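Local coordinates for protein geranyltranstransferase (Marinomonas sp. MED121, PDB 4F62) that probably joins allylic and homoallylic isoprenoid diphosphates into longer prenyl diphosphates, as a putative farnesyl-diphosphate synthase of the all-helical isoprenoid synthase superfamily, at residues 206-210 with 272-276. Sequence-based numbering, arbitrary orientation.
Sequences KLDAY and QISEF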
ATOM      1  N   LYS A 206      14.560  21.671   9.623  1.00 47.81           N
ATOM      2  CA  LYS A 206      15.985  21.447   9.387  1.00 47.48           C
ATOM      3  C   LYS A 206      16.219  20.072   8.775  1.00 47.57           C
ATOM      4  O   LYS A 206      17.032  19.924   7.861  1.00 43.80           O
ATOM      5  CB  LYS A 206      16.776  21.585  10.691  1.00 45.93           C
ATOM      6  CG  LYS A 206      16.796  22.988  11.278  1.00 50.58           C
ATOM      7  CD  LYS A 206      17.271  22.947  12.726  1.00 61.00           C
ATOM      8  CE  LYS A 206      17.123  24.298  13.408  1.00 69.05           C
ATOM      9  NZ  LYS A 206      17.869  25.353  12.669  1.00 77.30           N
ATOM     10  N   LEU A 207      15.501  19.067   9.273  1.00 46.79           N
ATOM     11  CA  LEU A 207      15.638  17.710   8.740  1.00 44.11           C
ATOM     12  C   LEU A 207      15.143  17.614   7.303  1.00 46.01           C
ATOM     13  O   LEU A 207      15.763  16.932   6.478  1.00 49.39           O
ATOM     14  CB  LEU A 207      14.954  16.682   9.650  1.00 42.26           C
ATOM     15  CG  LEU A 207      15.662  16.520  10.992  1.00 43.40           C
ATOM     16  CD1 LEU A 207      14.823  15.691  11.981  1.00 44.90           C
ATOM     17  CD2 LEU A 207      17.031  15.891  10.780  1.00 47.13           C
ATOM     18  N   ASP A 208      14.052  18.319   6.999  1.00 46.69           N
ATOM     19  CA  ASP A 208      13.561  18.448   5.624  1.00 49.09           C
ATOM     20  C   ASP A 208      14.658  18.901   4.696  1.00 47.79           C
ATOM     21  O   ASP A 208      14.908  18.285   3.660  1.00 48.98           O
ATOM     22  CB  ASP A 208      12.453  19.502   5.532  1.00 59.59           C
ATOM     23  CG  ASP A 208      11.075  18.931   5.760  1.00 68.33           C
ATOM     24  OD1 ASP A 208      10.953  17.699   5.888  1.00 60.62           O
ATOM     25  OD2 ASP A 208      10.108  19.720   5.794  1.00 79.73           O
ATOM     26  N   ALA A 209      15.285  20.016   5.065  1.00 44.08           N
ATOM     27  CA  ALA A 209      16.315  20.622   4.243  1.00 38.99           C
ATOM     28  C   ALA A 209      17.529  19.703   4.168  1.00 41.15           C
ATOM     29  O   ALA A 209      18.159  19.581   3.112  1.00 40.82           O
ATOM     30  CB  ALA A 209      16.699  21.988   4.806  1.00 41.44           C
ATOM     31  N   TYR A 210      17.853  19.047   5.283  1.00 43.20           N
ATOM     32  CA  TYR A 210      18.958  18.089   5.281  1.00 41.62           C
ATOM     33  C   TYR A 210      18.683  17.015   4.233  1.00 42.58           C
ATOM     34  O   TYR A 210      19.529  16.721   3.378  1.00 38.14           O
ATOM     35  CB  TYR A 210      19.141  17.467   6.668  1.00 38.73           C
ATOM     36  CG  TYR A 210      19.999  16.215   6.692  1.00 42.09           C
ATOM     37  CD1 TYR A 210      19.435  14.959   6.497  1.00 42.83           C
ATOM     38  CD2 TYR A 210      21.370  16.288   6.921  1.00 35.26           C
ATOM     39  CE1 TYR A 210      20.208  13.810   6.526  1.00 39.89           C
ATOM     40  CE2 TYR A 210      22.154  15.141   6.946  1.00 40.65           C
ATOM     41  CZ  TYR A 210      21.557  13.902   6.748  1.00 39.96           C
ATOM     42  OH  TYR A 210      22.308  12.747   6.762  1.00 38.84           O
ATOM     43  N   GLN A 272      22.501  22.316   8.272  1.00 46.48           N
ATOM     44  CA  GLN A 272      21.169  22.183   8.854  1.00 46.11           C
ATOM     45  C   GLN A 272      21.178  21.481  10.212  1.00 46.62           C
ATOM     46  O   GLN A 272      20.278  21.685  11.029  1.00 48.68           O
ATOM     47  CB  GLN A 272      20.240  21.432   7.887  1.00 47.76           C
ATOM     48  CG  GLN A 272      19.897  22.220   6.627  1.00 47.42           C
ATOM     49  CD  GLN A 272      19.090  23.465   6.950  1.00 51.54           C
ATOM     50  OE1 GLN A 272      18.437  23.537   7.994  1.00 52.54           O
ATOM     51  NE2 GLN A 272      19.131  24.453   6.062  1.00 51.19           N
ATOM     52  N   ILE A 273      22.182  20.643  10.453  1.00 42.14           N
ATOM     53  CA  ILE A 273      22.205  19.837  11.676  1.00 50.52           C
ATOM     54  C   ILE A 273      23.415  20.126  12.559  1.00 53.84           C
ATOM     55  O   ILE A 273      23.667  19.409  13.528  1.00 58.04           O
ATOM     56  CB  ILE A 273      22.156  18.322  11.363  1.00 50.61           C
ATOM     57  CG1 ILE A 273      23.401  17.902  10.582  1.00 48.02           C
ATOM     58  CG2 ILE A 273      20.892  17.966  10.587  1.00 42.33           C
ATOM     59  CD1 ILE A 273      23.421  16.436  10.233  1.00 55.54           C
ATOM     60  N   SER A 274      24.152  21.178  12.223  1.00 54.54           N
ATOM     61  CA  SER A 274      25.351  21.543  12.971  1.00 65.80           C
ATOM     62  C   SER A 274      25.037  21.873  14.431  1.00 67.53           C
ATOM     63  O   SER A 274      25.782  21.487  15.332  1.00 74.67           O
ATOM     64  CB  SER A 274      26.088  22.712  12.297  1.00 65.10           C
ATOM     65  OG  SER A 274      25.318  23.906  12.307  1.00 68.11           O
ATOM     66  N   GLU A 275      23.924  22.564  14.660  1.00 65.94           N
ATOM     67  CA  GLU A 275      23.557  23.043  15.998  1.00 78.38           C
ATOM     68  C   GLU A 275      23.012  21.965  16.947  1.00 77.42           C
ATOM     69  O   GLU A 275      22.437  22.293  17.986  1.00 81.79           O
ATOM     70  CB  GLU A 275      22.547  24.196  15.893  1.00 88.58           C
ATOM     71  CG  GLU A 275      21.193  23.810  15.292  1.00 98.85           C
ATOM     72  CD  GLU A 275      21.224  23.699  13.769  1.00108.87           C
ATOM     73  OE1 GLU A 275      22.174  23.101  13.217  1.00111.91           O
ATOM     74  OE2 GLU A 275      20.296  24.220  13.116  1.00111.69           O
ATOM     75  N   PHE A 276      23.190  20.693  16.603  1.00 67.17           N
ATOM     76  CA  PHE A 276      22.684  19.606  17.444  1.00 67.06           C
ATOM     77  C   PHE A 276      23.778  18.928  18.268  1.00 70.86           C
ATOM     78  O   PHE A 276      23.495  18.256  19.256  1.00 78.17           O
ATOM     79  CB  PHE A 276      21.971  18.562  16.593  1.00 61.71           C
ATOM     80  CG  PHE A 276      20.614  18.988  16.107  1.00 63.57           C
ATOM     81  CD1 PHE A 276      20.473  19.717  14.937  1.00 59.03           C
ATOM     82  CD2 PHE A 276      19.471  18.633  16.813  1.00 71.63           C
ATOM     83  CE1 PHE A 276      19.224  20.099  14.482  1.00 62.22           C
ATOM     84  CE2 PHE A 276      18.213  19.009  16.366  1.00 69.13           C
ATOM     85  CZ  PHE A 276      18.090  19.745  15.197  1.00 69.21           C
TER
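Extended through chi2 and chi3 and bent at its last torsion (chi4 -57°), the Lys206 side chain reaches across to Glu275, whose own chain, folded at chi2 (-79°), comes to meet it from the other segment. Lys206 NZ donates to Glu275 OE2 at 2.7 Å, almost in line with the carboxylate's C-O bond, in a salt bridge. Glu275 is exposed and poorly ordered, so its position is less certain than the short distance suggests. On the way, Lys206 CD lies 3.9 Å from Phe276 CE1, at the ring's edge near its plane. Gln272, bent at chi2, turns a face of its amide to Ala209 CB, 3.5 Å from Gln272 CD, with OE1 beside Lys206 CA. Deeper in, Ile273 CD1 approaches Tyr210 CE2 obliquely at 3.8 Å. Tyr210 OH bonds to Leu283 O and Ile273 touches Leu283, which ties both segments to helix 281-291. An alanine in place of Lys206 would probably leave the Glu275 carboxylate without this cationic mate and take away the methylene contact at the Phe276 edge. Within the all-helical isoprenoid synthase fold, the contact thus joins helix 201-226, near its start, to the last residues of helix 249-273 and those that follow, with apolar packing inside and a single charged bond outside, where solvent is likely to weaken it.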